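Local coordinates for amine oxidase domain-containing protein (Pyrococcus furiosus, PDB 3NRN), which is of unknown function but binds adenosine monophosphate and is probably an oxidoreductase of the flavin-containing amine oxidase type, at residues A66-I71 with L394-A399; L19-H24 with E196-E201; R242-L247 with N372-V377. One frame throughout, in Å; residues are numbered along the deposited sequence.

In the fold
Three contacts sample one nucleotide-binding half built around a parallel five-stranded sheet, ordered 205-207, 25-29, 2-6, 234-237, 374-376. Along the chain the segments of contacts 1 and 2 alternate, contact 3 opens after contact 2 has closed, and contact 1 encloses contact 3. Contact 2 joins helices 10-21 and 188-200. Its centre lies about 15 Å from that of contact 1, where helix 64-72 meets helix 388-402, and the two touch between Arg-21 and Ile-71. Contact 3, its centre about 20 Å from that of contact 1, sets helix 241-248 against edge strand 374-376, whose other face carries helix 388-402. Sequence-distant helices thus gather around a sheet whose loops help line the AMP pocket, without the contacts themselves touching the nucleotide.

Contact 1: A66-I71 with L394-A399; sequences AHLLRI and LGVMKA
Within segment 66-71, contact with segment 394-399 begins at His-67, which offers the edge of its imidazole. With CG anti to the backbone N (chi1 -179°), the ring is carried out so that CD2 lies 3.7 Å from the terminal methyl CE of Met-397, which is present as selenomethionine and comes in near the ring plane. The two side chains cross at about a right angle, and Tyr-412 stacks on the ring.

Leu-68 follows and meets the same methyl with its branch point, CG standing 4.0 Å from CE of Met-397 as the two side chains run past each other in opposite senses. Its branch CD1 reaches on to CG1 of Val-396 at 4.2 Å, a purely apolar touch. A single selenomethionine tip therefore bridges an aromatic edge and a leucine branch point. It spans helices whose local axes stay 10.8 Å apart and are inclined at 60°, a gap filled by side chains rather than by close backbones. Leu-69, on another side of the helix, packs against helices 10-21 and 188-200. Ile-71, one turn after His-67, lays CG2 over one face of the imidazole, 3.5 Å above the plane and displaced toward the rim. Helix 388-402 follows strand 374-376 and packs on the parallel Rossmann-type sheet, so this contact joins helix 64-72 to a sheet-covering helix.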
# COMPACT_ATOMS: atom_id res chain seq x y z
N ALA A 66 7.70 -2.76 8.29
CA ALA A 66 7.95 -3.39 9.59
C ALA A 66 9.24 -2.82 10.19
O ALA A 66 9.28 -2.51 11.37
CB ALA A 66 8.08 -4.89 9.45
N HIS A 67 10.27 -2.67 9.36
CA HIS A 67 11.53 -2.14 9.85
C HIS A 67 11.36 -0.75 10.44
O HIS A 67 11.88 -0.46 11.52
CB HIS A 67 12.58 -2.07 8.74
CG HIS A 67 13.91 -1.54 9.21
ND1 HIS A 67 14.64 -2.17 10.19
CD2 HIS A 67 14.60 -0.43 8.87
CE1 HIS A 67 15.73 -1.46 10.44
NE2 HIS A 67 15.72 -0.40 9.65
N LEU A 68 10.63 0.11 9.74
CA LEU A 68 10.39 1.46 10.20
C LEU A 68 9.63 1.46 11.51
O LEU A 68 9.95 2.23 12.41
CB LEU A 68 9.59 2.26 9.17
CG LEU A 68 10.33 3.15 8.18
CD1 LEU A 68 9.29 4.03 7.45
CD2 LEU A 68 11.35 4.03 8.92
N LEU A 69 8.62 0.60 11.61
CA LEU A 69 7.85 0.53 12.84
C LEU A 69 8.74 0.07 13.99
O LEU A 69 8.64 0.59 15.11
CB LEU A 69 6.67 -0.43 12.66
CG LEU A 69 5.68 0.04 11.58
CD1 LEU A 69 4.67 -1.06 11.29
CD2 LEU A 69 4.99 1.32 12.05
N ARG A 70 9.62 -0.89 13.73
CA ARG A 70 10.50 -1.37 14.79
C ARG A 70 11.43 -0.26 15.30
O ARG A 70 11.51 -0.03 16.50
CB ARG A 70 11.34 -2.57 14.32
CG ARG A 70 12.24 -3.13 15.44
CD ARG A 70 12.96 -4.41 15.02
NE ARG A 70 12.02 -5.44 14.61
CZ ARG A 70 12.36 -6.67 14.24
NH1 ARG A 70 13.64 -7.04 14.23
NH2 ARG A 70 11.42 -7.54 13.88
N ILE A 71 12.12 0.43 14.39
CA ILE A 71 13.04 1.47 14.83
C ILE A 71 12.35 2.67 15.47
O ILE A 71 12.98 3.43 16.20
CB ILE A 71 13.98 1.93 13.68
CG1 ILE A 71 13.19 2.64 12.58
CG2 ILE A 71 14.69 0.71 13.09
CD1 ILE A 71 14.07 3.30 11.54
N LEU A 394 9.01 2.73 2.05
CA LEU A 394 10.25 2.88 1.29
C LEU A 394 10.39 4.34 0.84
O LEU A 394 11.49 4.88 0.80
CB LEU A 394 10.21 1.97 0.06
CG LEU A 394 11.40 2.00 -0.89
CD1 LEU A 394 12.67 1.55 -0.18
CD2 LEU A 394 11.11 1.10 -2.08
N GLY A 395 9.27 4.97 0.51
CA GLY A 395 9.29 6.35 0.08
C GLY A 395 9.64 7.28 1.22
O GLY A 395 10.34 8.28 1.04
N VAL A 396 9.16 6.96 2.41
CA VAL A 396 9.45 7.77 3.58
C VAL A 396 10.94 7.69 3.87
O VAL A 396 11.57 8.70 4.18
CB VAL A 396 8.63 7.29 4.81
CG1 VAL A 396 9.10 8.01 6.08
CG2 VAL A 396 7.16 7.58 4.57
N MSE A 397 11.51 6.50 3.73
CA MSE A 397 12.94 6.33 3.98
C MSE A 397 13.73 7.21 3.02
O MSE A 397 14.68 7.88 3.43
CB MSE A 397 13.37 4.87 3.80
CG MSE A 397 12.71 3.84 4.71
SE MSE A 397 13.37 2.15 4.39
CE MSE A 397 13.31 1.50 6.02
N LYS A 398 13.34 7.21 1.75
CA LYS A 398 14.04 8.00 0.73
C LYS A 398 13.92 9.49 0.99
O LYS A 398 14.87 10.24 0.82
CB LYS A 398 13.49 7.68 -0.67
CG LYS A 398 13.50 6.20 -1.02
CD LYS A 398 14.90 5.69 -1.29
CE LYS A 398 15.44 6.21 -2.62
NZ LYS A 398 16.78 5.64 -2.93
N ALA A 399 12.73 9.93 1.39
CA ALA A 399 12.52 11.34 1.68
C ALA A 399 13.45 11.73 2.83
O ALA A 399 14.14 12.74 2.76
CB ALA A 399 11.07 11.61 2.07

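Contact 2: L19-H24 with E196-E201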
# COMPACT_ATOMS: atom_id res chain seq x y z
N LEU A 19 10.63 11.84 12.70
CA LEU A 19 11.21 13.15 12.97
C LEU A 19 10.99 13.62 14.40
O LEU A 19 11.86 14.26 14.98
CB LEU A 19 10.65 14.17 11.97
CG LEU A 19 11.05 13.91 10.51
CD1 LEU A 19 10.32 14.88 9.58
CD2 LEU A 19 12.57 14.07 10.35
N ALA A 20 9.83 13.31 14.97
CA ALA A 20 9.54 13.72 16.35
C ALA A 20 10.50 12.97 17.27
O ALA A 20 11.04 13.54 18.22
CB ALA A 20 8.11 13.39 16.72
N ARG A 21 10.72 11.70 16.97
CA ARG A 21 11.63 10.88 17.76
C ARG A 21 13.03 11.49 17.73
O ARG A 21 13.74 11.48 18.74
CB ARG A 21 11.70 9.45 17.21
CG ARG A 21 11.07 8.39 18.11
CD ARG A 21 11.91 7.12 18.07
NE ARG A 21 12.38 6.82 16.71
CZ ARG A 21 13.65 6.65 16.36
NH1 ARG A 21 14.62 6.73 17.27
NH2 ARG A 21 13.97 6.39 15.10
N ASN A 22 13.43 12.02 16.58
CA ASN A 22 14.75 12.62 16.45
C ASN A 22 14.84 14.06 16.95
O ASN A 22 15.70 14.83 16.51
CB ASN A 22 15.25 12.53 15.01
CG ASN A 22 15.72 11.14 14.64
OD1 ASN A 22 14.93 10.29 14.21
ND2 ASN A 22 17.00 10.88 14.83
N GLY A 23 13.95 14.44 17.86
CA GLY A 23 14.00 15.77 18.44
C GLY A 23 13.52 16.96 17.64
O GLY A 23 13.83 18.10 17.99
N HIS A 24 12.77 16.73 16.57
CA HIS A 24 12.27 17.85 15.79
C HIS A 24 10.88 18.22 16.28
O HIS A 24 10.20 17.41 16.91
CB HIS A 24 12.23 17.52 14.30
CG HIS A 24 13.57 17.16 13.74
ND1 HIS A 24 14.01 15.86 13.64
CD2 HIS A 24 14.60 17.94 13.31
CE1 HIS A 24 15.24 15.85 13.16
NE2 HIS A 24 15.62 17.09 12.96
N GLU A 196 0.57 7.61 16.41
CA GLU A 196 -0.02 8.76 17.10
C GLU A 196 0.59 8.90 18.49
O GLU A 196 0.91 10.01 18.94
CB GLU A 196 -1.54 8.59 17.21
CG GLU A 196 -2.22 9.61 18.13
CD GLU A 196 -3.74 9.51 18.13
OE1 GLU A 196 -4.27 8.40 18.34
OE2 GLU A 196 -4.41 10.54 17.92
N ARG A 197 0.74 7.77 19.18
CA ARG A 197 1.32 7.79 20.53
C ARG A 197 2.76 8.28 20.49
O ARG A 197 3.18 9.07 21.33
CB ARG A 197 1.28 6.39 21.14
CG ARG A 197 2.14 6.24 22.41
CD ARG A 197 2.21 4.79 22.88
NE ARG A 197 3.06 3.96 22.03
CZ ARG A 197 4.38 4.08 21.94
NH1 ARG A 197 5.01 5.01 22.65
NH2 ARG A 197 5.07 3.27 21.15
N ILE A 198 3.52 7.80 19.51
CA ILE A 198 4.93 8.17 19.39
C ILE A 198 5.11 9.66 19.12
O ILE A 198 6.04 10.28 19.63
CB ILE A 198 5.62 7.35 18.28
CG1 ILE A 198 5.66 5.88 18.69
CG2 ILE A 198 7.02 7.89 18.03
CD1 ILE A 198 6.03 4.94 17.57
N ILE A 199 4.23 10.22 18.30
CA ILE A 199 4.30 11.64 17.98
C ILE A 199 3.94 12.49 19.20
O ILE A 199 4.60 13.49 19.49
CB ILE A 199 3.32 12.00 16.83
CG1 ILE A 199 3.73 11.28 15.55
CG2 ILE A 199 3.31 13.51 16.59
CD1 ILE A 199 2.77 11.49 14.39
N MSE A 200 2.89 12.10 19.90
CA MSE A 200 2.44 12.86 21.06
C MSE A 200 3.41 12.75 22.24
O MSE A 200 3.55 13.70 23.01
CB MSE A 200 1.04 12.41 21.47
CG MSE A 200 -0.00 12.61 20.37
SE MSE A 200 -0.17 14.34 19.83
CE MSE A 200 1.11 14.51 18.65
N GLU A 201 4.09 11.62 22.37
CA GLU A 201 5.04 11.46 23.47
C GLU A 201 6.39 12.07 23.13
O GLU A 201 7.31 12.07 23.94
CB GLU A 201 5.19 9.98 23.82
CG GLU A 201 3.85 9.30 24.11
CD GLU A 201 3.98 7.95 24.78
OE1 GLU A 201 4.96 7.22 24.49
OE2 GLU A 201 3.09 7.61 25.58
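Ala-20 and Ile-199 form the close-packed part of this contact. The methyl CB of Ala-20 points at the neighbouring helix and comes to rest 4.4 Å from CA of Ile-199, so a side chain meets backbone directly. The small residue lets the two CA atoms approach to 5.9 Å. The CB of Ile-199 leaves its backbone away from segment 19-24, yet the side chain stays within the same interface, packing on Ala-17 and Leu-13, one and two turns earlier in helix 10-21, and on Ile-206 of strand 205-207.

Toward solvent the fit becomes looser. Arg-21 contributes aliphatic surface here: its CG lies 4.1 Å from CG2 of Ile-198, the two side chains running side by side in the same direction. Bends at chi2 and chi3 then carry the guanidinium toward the carbonyl end of helix 64-72, at Ile-71. At the outer surface Arg-197 makes a salt bridge through NH2 with Glu-194, and a less certain one through NH1 with Glu-201, whose modelled position is doubtful.

Just beyond Arg-21 the helix closes in a Schellman motif, with Gly-23 at positive phi as the C-prime residue. Leu-19 O is gripped twice, by His-24 N at 3.1 Å and by His-24 ND1 at 3.0 Å, a pairing that steadies the imidazole against the helix end; Gly-23 N bonds Ala-20 O. The chain can then turn straight into strand 25-29. Strand 2-6, helix 10-21 and strand 25-29 make the beta-alpha-beta unit of a Rossmann-type nucleotide-binding fold, with Gly-7 and Gly-9 of its glycine-rich turn lining the AMP pocket.

Contact 3: R242-L247 with N372-V377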
# COMPACT_ATOMS: atom_id res chain seq x y z
N ARG A 242 -0.57 15.67 -7.24
CA ARG A 242 -1.49 16.63 -7.84
C ARG A 242 -2.01 17.67 -6.86
O ARG A 242 -1.99 18.87 -7.14
CB ARG A 242 -2.66 15.90 -8.49
CG ARG A 242 -3.67 16.82 -9.16
CD ARG A 242 -4.58 16.07 -10.12
NE ARG A 242 -3.82 15.36 -11.14
CZ ARG A 242 -4.36 14.80 -12.22
NH1 ARG A 242 -5.67 14.86 -12.42
NH2 ARG A 242 -3.60 14.17 -13.10
N GLU A 243 -2.49 17.23 -5.70
CA GLU A 243 -3.01 18.17 -4.71
C GLU A 243 -1.89 19.06 -4.14
O GLU A 243 -2.09 20.25 -3.91
CB GLU A 243 -3.69 17.41 -3.57
CG GLU A 243 -4.45 18.30 -2.59
CD GLU A 243 -5.52 19.14 -3.26
OE1 GLU A 243 -6.24 18.62 -4.14
OE2 GLU A 243 -5.65 20.33 -2.90
N THR A 244 -0.72 18.47 -3.92
CA THR A 244 0.40 19.23 -3.38
C THR A 244 0.84 20.33 -4.34
O THR A 244 1.20 21.42 -3.92
CB THR A 244 1.58 18.30 -3.06
OG1 THR A 244 1.15 17.29 -2.14
CG2 THR A 244 2.72 19.07 -2.43
N VAL A 245 0.80 20.04 -5.64
CA VAL A 245 1.14 21.04 -6.66
C VAL A 245 0.13 22.19 -6.54
O VAL A 245 0.50 23.36 -6.58
CB VAL A 245 1.08 20.42 -8.08
CG1 VAL A 245 1.03 21.52 -9.14
CG2 VAL A 245 2.30 19.53 -8.32
N LYS A 246 -1.14 21.84 -6.37
CA LYS A 246 -2.19 22.84 -6.22
C LYS A 246 -2.03 23.70 -4.96
O LYS A 246 -2.28 24.90 -4.98
CB LYS A 246 -3.57 22.16 -6.20
CG LYS A 246 -4.71 23.11 -5.91
CD LYS A 246 -6.02 22.38 -5.66
CE LYS A 246 -7.14 23.36 -5.34
NZ LYS A 246 -8.43 22.67 -5.06
N LEU A 247 -1.61 23.08 -3.86
CA LEU A 247 -1.44 23.82 -2.61
C LEU A 247 -0.25 24.77 -2.67
O LEU A 247 -0.26 25.84 -2.06
CB LEU A 247 -1.25 22.86 -1.43
CG LEU A 247 -2.48 22.03 -1.04
CD1 LEU A 247 -2.13 21.08 0.08
CD2 LEU A 247 -3.62 22.96 -0.61
N ASN A 372 12.75 20.72 -2.56
CA ASN A 372 13.49 20.17 -1.43
C ASN A 372 12.92 20.57 -0.07
O ASN A 372 13.07 19.84 0.91
CB ASN A 372 14.96 20.60 -1.50
CG ASN A 372 15.61 20.28 -2.84
OD1 ASN A 372 15.40 19.21 -3.40
ND2 ASN A 372 16.41 21.21 -3.34
N GLU A 373 12.30 21.75 0.00
CA GLU A 373 11.72 22.24 1.26
C GLU A 373 10.39 21.57 1.52
O GLU A 373 9.90 21.54 2.65
CB GLU A 373 11.53 23.77 1.21
CG GLU A 373 10.63 24.27 0.09
CD GLU A 373 11.39 24.56 -1.21
OE1 GLU A 373 12.03 23.64 -1.76
OE2 GLU A 373 11.35 25.72 -1.68
N VAL A 374 9.79 21.05 0.46
CA VAL A 374 8.52 20.33 0.57
C VAL A 374 8.71 19.02 -0.17
O VAL A 374 9.17 19.02 -1.31
CB VAL A 374 7.35 21.09 -0.12
CG1 VAL A 374 6.08 20.28 0.02
CG2 VAL A 374 7.18 22.46 0.50
N LEU A 375 8.38 17.92 0.50
CA LEU A 375 8.50 16.60 -0.10
C LEU A 375 7.17 15.88 -0.00
O LEU A 375 6.35 16.18 0.85
CB LEU A 375 9.58 15.77 0.61
CG LEU A 375 11.02 16.28 0.58
CD1 LEU A 375 11.92 15.23 1.21
CD2 LEU A 375 11.45 16.58 -0.86
N VAL A 376 6.98 14.91 -0.88
CA VAL A 376 5.75 14.13 -0.91
C VAL A 376 5.98 12.70 -0.45
O VAL A 376 6.95 12.06 -0.86
CB VAL A 376 5.18 14.11 -2.36
CG1 VAL A 376 4.01 13.12 -2.47
CG2 VAL A 376 4.73 15.50 -2.77
N VAL A 377 5.10 12.20 0.42
CA VAL A 377 5.20 10.81 0.87
C VAL A 377 3.79 10.23 0.79
O VAL A 377 2.82 10.99 0.69
CB VAL A 377 5.72 10.66 2.33
CG1 VAL A 377 7.13 11.24 2.44
CG2 VAL A 377 4.77 11.32 3.33
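Thr-244 of helix 241-248 faces strand 374-376 and meets two of its valines. Its CB bond points toward the strand, and CB itself lies 4.2 Å from CG2 of Val-376. At CB the side chain forks. The methyl CG2, anti to the backbone N, sits 4.1 Å from that same CG2 of Val-376 and 4.3 Å from CG1 of Val-374, which places it between two residues that rise from one face of the strand. The hydroxyl OG1 takes the position anti to the carbonyl carbon (chi1 -58°) and also packs on CG2 of Val-376, at 4.1 Å. Its polar needs are met elsewhere, through hydrogen bonds with Ser-237 OG and Gly-240 O, so a buried hydroxyl can face valine without lacking partners.

The strand belongs to the parallel sheet of a Rossmann-type fold. Strand 374-376 is the outermost strand here, hydrogen-bonded in parallel to strand 234-237, and helix 241-248 follows that inner strand directly. Val-374 and Val-376 look toward this helix, while Leu-375 points away and packs on Ala-399 and Lys-402 of helix 388-402, which covers the opposite face.

Near the start of the strand, Val-374 also touches Ile-215, and its carbonyl O accepts a hydrogen bond from NE1 of Trp-369, a residue that Thr-244 touches as well.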